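Local structure of mannose-specific lectin 3 chain 1 (Crocus vernus, 3MEZ) at residues 20-24 against 34-38; 49-53 against 64-68. The protein is domain 1 of a lectin that probably binds mannose, and pairs with domain 2 in a heterotetramer built as a dimer of heterodimers. All coordinates share one frame; numbering follows the deposited sequence.

Contact 1: 20-24 against 34-38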
ATOM      1  N   GLU A  20      -3.512  17.620  -0.139  1.00 23.71           N
ATOM      2  CA  GLU A  20      -4.012  17.482   1.195  1.00 25.29           C
ATOM      3  C   GLU A  20      -3.819  18.767   2.000  1.00 26.23           C
ATOM      4  O   GLU A  20      -4.312  19.764   1.635  1.00 28.37           O
ATOM      5  CB  GLU A  20      -3.498  16.234   1.853  1.00 26.86           C
ATOM      6  CG  GLU A  20      -3.991  15.066   1.176  1.00 29.46           C
ATOM      7  CD  GLU A  20      -3.512  13.789   1.792  1.00 37.80           C
ATOM      8  OE1 GLU A  20      -2.504  13.788   2.478  1.00 38.67           O
ATOM      9  OE2 GLU A  20      -4.138  12.774   1.539  1.00 37.90           O
ATOM     10  N   SER A  21      -3.108  18.741   3.095  1.00 27.14           N
ATOM     11  CA  SER A  21      -2.978  19.970   3.857  1.00 28.00           C
ATOM     12  C   SER A  21      -1.716  20.809   3.532  0.50 25.96           C
ATOM     13  O   SER A  21      -1.368  21.713   4.268  0.50 25.46           O
ATOM     14  CB  SER A  21      -3.132  19.729   5.359  1.00 29.31           C
ATOM     15  OG  SER A  21      -1.968  19.229   5.923  0.50 31.35           O
ATOM     16  N   ALA A  22      -1.050  20.489   2.450  1.00 23.00           N
ATOM     17  CA  ALA A  22       0.130  21.189   2.035  1.00 21.33           C
ATOM     18  C   ALA A  22      -0.175  22.086   0.845  1.00 21.45           C
ATOM     19  O   ALA A  22      -0.934  21.719   0.011  1.00 20.37           O
ATOM     20  CB  ALA A  22       1.148  20.230   1.687  1.00 22.59           C
ATOM     21  N   ALA A  23       0.447  23.265   0.819  1.00 18.92           N
ATOM     22  CA  ALA A  23       0.438  24.211  -0.298  1.00 18.34           C
ATOM     23  C   ALA A  23       1.832  24.785  -0.611  1.00 19.85           C
ATOM     24  O   ALA A  23       2.529  25.101   0.308  1.00 19.27           O
ATOM     25  CB  ALA A  23      -0.463  25.335  -0.005  1.00 16.97           C
ATOM     26  N   PHE A  24       2.176  24.935  -1.881  1.00 17.79           N
ATOM     27  CA  PHE A  24       3.432  25.560  -2.316  1.00 18.20           C
ATOM     28  C   PHE A  24       3.049  26.731  -3.176  1.00 18.63           C
ATOM     29  O   PHE A  24       2.682  26.584  -4.301  1.00 17.07           O
ATOM     30  CB  PHE A  24       4.274  24.540  -3.093  1.00 19.57           C
ATOM     31  CG  PHE A  24       5.730  24.930  -3.392  1.00 20.13           C
ATOM     32  CD1 PHE A  24       6.225  24.779  -4.651  1.00 20.80           C
ATOM     33  CD2 PHE A  24       6.609  25.326  -2.426  1.00 23.21           C
ATOM     34  CE1 PHE A  24       7.509  25.072  -4.940  1.00 19.59           C
ATOM     35  CE2 PHE A  24       7.895  25.627  -2.732  1.00 22.50           C
ATOM     36  CZ  PHE A  24       8.338  25.503  -3.968  1.00 24.25           C
ATOM     37  N   LEU A  34       6.255  27.197   1.103  1.00 22.06           N
ATOM     38  CA  LEU A  34       5.664  25.902   1.373  1.00 24.36           C
ATOM     39  C   LEU A  34       4.940  25.983   2.708  1.00 24.16           C
ATOM     40  O   LEU A  34       5.582  26.196   3.705  1.00 23.37           O
ATOM     41  CB  LEU A  34       6.734  24.846   1.539  1.00 24.72           C
ATOM     42  CG  LEU A  34       6.492  23.367   1.227  1.00 28.19           C
ATOM     43  CD1 LEU A  34       7.198  22.452   2.155  1.00 24.43           C
ATOM     44  CD2 LEU A  34       5.093  22.962   1.038  1.00 24.43           C
ATOM     45  N   TYR A  35       3.627  25.840   2.703  1.00 22.39           N
ATOM     46  CA  TYR A  35       2.881  25.790   3.939  1.00 23.55           C
ATOM     47  C   TYR A  35       2.486  24.357   4.212  1.00 25.36           C
ATOM     48  O   TYR A  35       1.890  23.723   3.419  1.00 23.95           O
ATOM     49  CB  TYR A  35       1.640  26.668   3.921  1.00 23.23           C
ATOM     50  CG  TYR A  35       1.888  28.116   3.781  1.00 20.62           C
ATOM     51  CD1 TYR A  35       1.889  28.709   2.560  1.00 20.06           C
ATOM     52  CD2 TYR A  35       2.088  28.908   4.873  1.00 23.54           C
ATOM     53  CE1 TYR A  35       2.094  30.048   2.433  1.00 19.77           C
ATOM     54  CE2 TYR A  35       2.293  30.251   4.754  1.00 24.05           C
ATOM     55  CZ  TYR A  35       2.295  30.823   3.526  1.00 22.70           C
ATOM     56  OH  TYR A  35       2.522  32.148   3.403  1.00 23.76           O
ATOM     57  N   ASN A  36       2.868  23.880   5.365  1.00 27.11           N
ATOM     58  CA  ASN A  36       2.579  22.554   5.749  1.00 30.03           C
ATOM     59  C   ASN A  36       2.590  22.380   7.241  1.00 31.88           C
ATOM     60  O   ASN A  36       2.611  23.306   7.954  1.00 34.00           O
ATOM     61  CB  ASN A  36       3.537  21.583   5.094  1.00 28.39           C
ATOM     62  CG  ASN A  36       4.918  21.694   5.617  1.00 29.80           C
ATOM     63  OD1 ASN A  36       5.166  22.209   6.655  1.00 31.29           O
ATOM     64  ND2 ASN A  36       5.826  21.196   4.869  1.00 33.21           N
ATOM     65  N   GLU A  37       2.568  21.144   7.662  1.00 34.14           N
ATOM     66  CA  GLU A  37       2.705  20.760   9.044  1.00 36.98           C
ATOM     67  C   GLU A  37       3.971  20.043   9.348  1.00 38.41           C
ATOM     68  O   GLU A  37       3.965  19.193  10.177  0.50 38.24           O
ATOM     69  CB  GLU A  37       1.618  19.818   9.423  1.00 36.15           C
ATOM     70  CG  GLU A  37       0.382  20.469   9.791  0.50 37.37           C
ATOM     71  CD  GLU A  37      -0.785  19.637   9.424  0.50 38.67           C
ATOM     72  OE1 GLU A  37      -1.894  20.178   9.335  0.50 42.03           O
ATOM     73  OE2 GLU A  37      -0.593  18.433   9.214  0.50 42.23           O
ATOM     74  N   ALA A  38       5.034  20.283   8.627  1.00 40.26           N
ATOM     75  CA  ALA A  38       6.177  19.419   8.791  1.00 41.44           C
ATOM     76  C   ALA A  38       7.489  20.129   8.642  1.00 41.48           C
ATOM     77  O   ALA A  38       8.474  19.525   8.310  0.50 41.71           O
ATOM     78  CB  ALA A  38       6.086  18.240   7.857  1.00 41.00           C
TER

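Contact 2: 49-53 against 64-68. Unlike the reference sequence in segment 49-53: Asp51 (reference Asn).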
ATOM      1  N   GLY A  49      10.298  41.421  -6.152  1.00 34.89           N
ATOM      2  CA  GLY A  49       9.765  41.386  -7.484  1.00 34.86           C
ATOM      3  C   GLY A  49       8.324  41.755  -7.571  1.00 34.59           C
ATOM      4  O   GLY A  49       7.704  41.880  -6.566  1.00 36.03           O
ATOM      5  N   VAL A  50       7.805  41.895  -8.784  1.00 34.65           N
ATOM      6  CA  VAL A  50       6.389  42.104  -9.015  1.00 34.07           C
ATOM      7  C   VAL A  50       5.736  41.179 -10.070  1.00 32.89           C
ATOM      8  O   VAL A  50       6.322  40.869 -11.074  1.00 33.03           O
ATOM      9  CB  VAL A  50       6.095  43.574  -9.320  0.50 33.53           C
ATOM     10  CG1 VAL A  50       6.705  43.977 -10.594  0.50 34.35           C
ATOM     11  CG2 VAL A  50       4.657  43.784  -9.399  0.50 33.76           C
ATOM     12  N   ASP A  51       4.520  40.745  -9.789  1.00 31.78           N
ATOM     13  CA  ASP A  51       3.816  39.830 -10.655  1.00 31.59           C
ATOM     14  C   ASP A  51       4.659  38.577 -10.888  1.00 29.14           C
ATOM     15  O   ASP A  51       4.743  38.094 -11.946  1.00 28.73           O
ATOM     16  CB  ASP A  51       3.415  40.483 -11.959  1.00 30.48           C
ATOM     17  CG  ASP A  51       2.244  41.450 -11.790  1.00 36.96           C
ATOM     18  OD1 ASP A  51       1.426  41.247 -10.906  1.00 40.31           O
ATOM     19  OD2 ASP A  51       2.161  42.421 -12.522  1.00 42.66           O
ATOM     20  N   CYS A  52       5.284  38.106  -9.837  1.00 28.75           N
ATOM     21  CA  CYS A  52       6.197  36.998  -9.937  1.00 27.50           C
ATOM     22  C   CYS A  52       5.552  35.647 -10.277  1.00 27.16           C
ATOM     23  O   CYS A  52       4.444  35.367  -9.884  1.00 24.65           O
ATOM     24  CB  CYS A  52       7.045  36.889  -8.677  1.00 27.56           C
ATOM     25  SG  CYS A  52       8.039  38.283  -8.203  1.00 29.01           S
ATOM     26  N   THR A  53       6.330  34.837 -10.980  1.00 25.15           N
ATOM     27  CA  THR A  53       5.963  33.527 -11.412  1.00 25.64           C
ATOM     28  C   THR A  53       7.092  32.522 -11.219  1.00 24.92           C
ATOM     29  O   THR A  53       8.225  32.865 -11.154  1.00 24.16           O
ATOM     30  CB  THR A  53       5.570  33.504 -12.880  1.00 27.26           C
ATOM     31  OG1 THR A  53       6.726  33.700 -13.662  1.00 29.17           O
ATOM     32  CG2 THR A  53       4.550  34.566 -13.215  1.00 26.00           C
ATOM     33  N   ILE A  64      12.269  31.684 -10.085  1.00 23.17           N
ATOM     34  CA  ILE A  64      11.295  32.750  -9.899  1.00 24.60           C
ATOM     35  C   ILE A  64      11.646  33.901 -10.816  1.00 26.50           C
ATOM     36  O   ILE A  64      12.750  34.371 -10.797  1.00 27.07           O
ATOM     37  CB  ILE A  64      11.211  33.237  -8.425  1.00 22.59           C
ATOM     38  CG1 ILE A  64      10.780  32.116  -7.488  1.00 23.48           C
ATOM     39  CG2 ILE A  64      10.294  34.366  -8.299  1.00 24.22           C
ATOM     40  CD1 ILE A  64      10.802  32.482  -6.069  1.00 21.01           C
ATOM     41  N   HIS A  65      10.691  34.319 -11.626  1.00 28.24           N
ATOM     42  CA  HIS A  65      10.843  35.418 -12.584  1.00 30.32           C
ATOM     43  C   HIS A  65       9.920  36.565 -12.275  1.00 32.07           C
ATOM     44  O   HIS A  65       8.810  36.366 -11.909  1.00 31.12           O
ATOM     45  CB  HIS A  65      10.554  34.982 -13.992  1.00 29.32           C
ATOM     46  CG  HIS A  65      11.617  34.153 -14.609  1.00 35.24           C
ATOM     47  ND1 HIS A  65      11.594  32.782 -14.587  1.00 37.93           N
ATOM     48  CD2 HIS A  65      12.723  34.493 -15.290  1.00 37.55           C
ATOM     49  CE1 HIS A  65      12.641  32.316 -15.222  1.00 37.20           C
ATOM     50  NE2 HIS A  65      13.339  33.332 -15.659  1.00 38.29           N
ATOM     51  N   SER A  66      10.411  37.769 -12.470  1.00 33.51           N
ATOM     52  CA  SER A  66       9.710  38.974 -12.127  1.00 36.58           C
ATOM     53  C   SER A  66       9.260  39.713 -13.354  1.00 38.42           C
ATOM     54  O   SER A  66       9.741  39.490 -14.413  1.00 39.33           O
ATOM     55  CB  SER A  66      10.599  39.880 -11.306  1.00 36.31           C
ATOM     56  OG  SER A  66       9.925  41.043 -10.964  1.00 38.87           O
ATOM     57  N   ALA A  67       8.287  40.573 -13.186  1.00 41.51           N
ATOM     58  CA  ALA A  67       7.702  41.311 -14.282  1.00 43.70           C
ATOM     59  C   ALA A  67       8.696  42.249 -14.929  1.00 44.74           C
ATOM     60  O   ALA A  67       8.721  42.416 -16.106  1.00 45.65           O
ATOM     61  CB  ALA A  67       6.501  42.054 -13.819  1.00 43.85           C
ATOM     62  N   ASN A  68       9.528  42.864 -14.134  1.00 46.03           N
ATOM     63  CA  ASN A  68      10.677  43.498 -14.686  1.00 46.65           C
ATOM     64  C   ASN A  68      11.769  42.507 -14.630  1.00 46.48           C
ATOM     65  O   ASN A  68      12.434  42.494 -13.655  0.50 46.28           O
ATOM     66  CB  ASN A  68      11.091  44.578 -13.742  0.50 46.70           C
ATOM     67  CG  ASN A  68       9.953  45.099 -12.956  0.50 46.53           C
ATOM     68  OD1 ASN A  68      10.119  45.650 -11.879  0.50 47.21           O
ATOM     69  ND2 ASN A  68       8.770  44.935 -13.491  0.50 46.97           N
TER
HETATM   70  O   HOH W   1       6.853  36.837 -14.494  1.00 50.23           O

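Contact 1: 20-24 against 34-38
Ala23 and Tyr35 form an antiparallel hydrogen-bonded pair in the hairpin of strands 22-26 and 32-35, part of a four-stranded sheet that makes one face of the beta-prism II fold of the bulb lectins. Tyr35 N donates to Ala23 O at 2.7 Å. In return Ala23 N donates to Tyr35 O at 3.0 Å. Each carbonyl oxygen also meets a CA-H, from Leu34 and Ala22 respectively. Ala23 and Tyr35 put their side chains on one face of the sheet. The Tyr35 hydroxyl finds its hydrogen bond with Gln27. The other face carries Phe24 and Leu34, a non-hydrogen-bonded pair. CG of Phe24 stands opposite the backbone N (chi1 -169°), and the ring meets Leu34 with its edge. Leu34 CA lies in the plane of that ring, 4.0 Å from CD2. Leu34 also packs on Thr111 of the chain 2 subunit. Beyond the strands, Asn36 makes an Asx turn. Its OD1 accepts from Ala38 N at 2.8 Å, with the donor well above the amide carbonyl plane. Its ND2 bonds to Gln95 O and Gly39 O. At the outer end, Ser21 OG comes within 3.5 Å of Glu37 OE1.

Contact 2: 49-53 against 64-68
Val50 reaches across to Ala67 and Asn68. Its CG1 branch does the touching, at 3.8 Å from Ala67 CB. That branch sits between the backbone N and the carbonyl carbon (chi1 66°). The Val50 and Asn68 side chains cross at about a right angle, and CG1 meets the amide group of Asn68 through ND2. Ser66 reaches the backbone of Val50. Its OG lies opposite its own N (chi1 -180°) and accepts from Val50 N at 3.2 Å. Ala67 N then donates to Val50 O at 2.9 Å, so both backbone polar groups of Val50 are bonded to the second segment. Farther along, Thr53 and His65 form an antiparallel hydrogen-bonded pair, with backbone bonds in both directions. Their side chains share a face and cross obliquely, with Thr53 OG1 4.1 Å from His65 CB, but the imidazole turns away from Thr53. A water bridges Thr53 OG1 and His65 O, donating to the carbonyl at 3.3 Å. Cys52 CB meets Ile64 CG2 at 4.1 Å, and Cys52 SG forms the disulfide with Cys30. The contact lies at the open end of the beta hairpin of strands 53-56 and 62-65, and joins the loop before the first strand to the residues after the second. On its other side, strand 62-65 pairs with strand 74-76 through Ile64 and Trp74.

Both contacts lie in the single bulb-type lectin domain of this chain. Along the chain, both segments of contact 1 precede those of contact 2. Their centres are about 23 Å apart and their nearest atoms about 8 Å, so they do not touch. Each belongs to a different four-stranded antiparallel sheet. Contact 1 joins the two middle strands of its sheet, 22-26 and 32-35. Contact 2 lies where the two middle strands of the other, 53-56 and 62-65, begin and end. The Cys30-Cys52 disulfide links the turn between the strands of contact 1 to contact 2. It covalently joins two sheets of the beta-prism II fold at those ends.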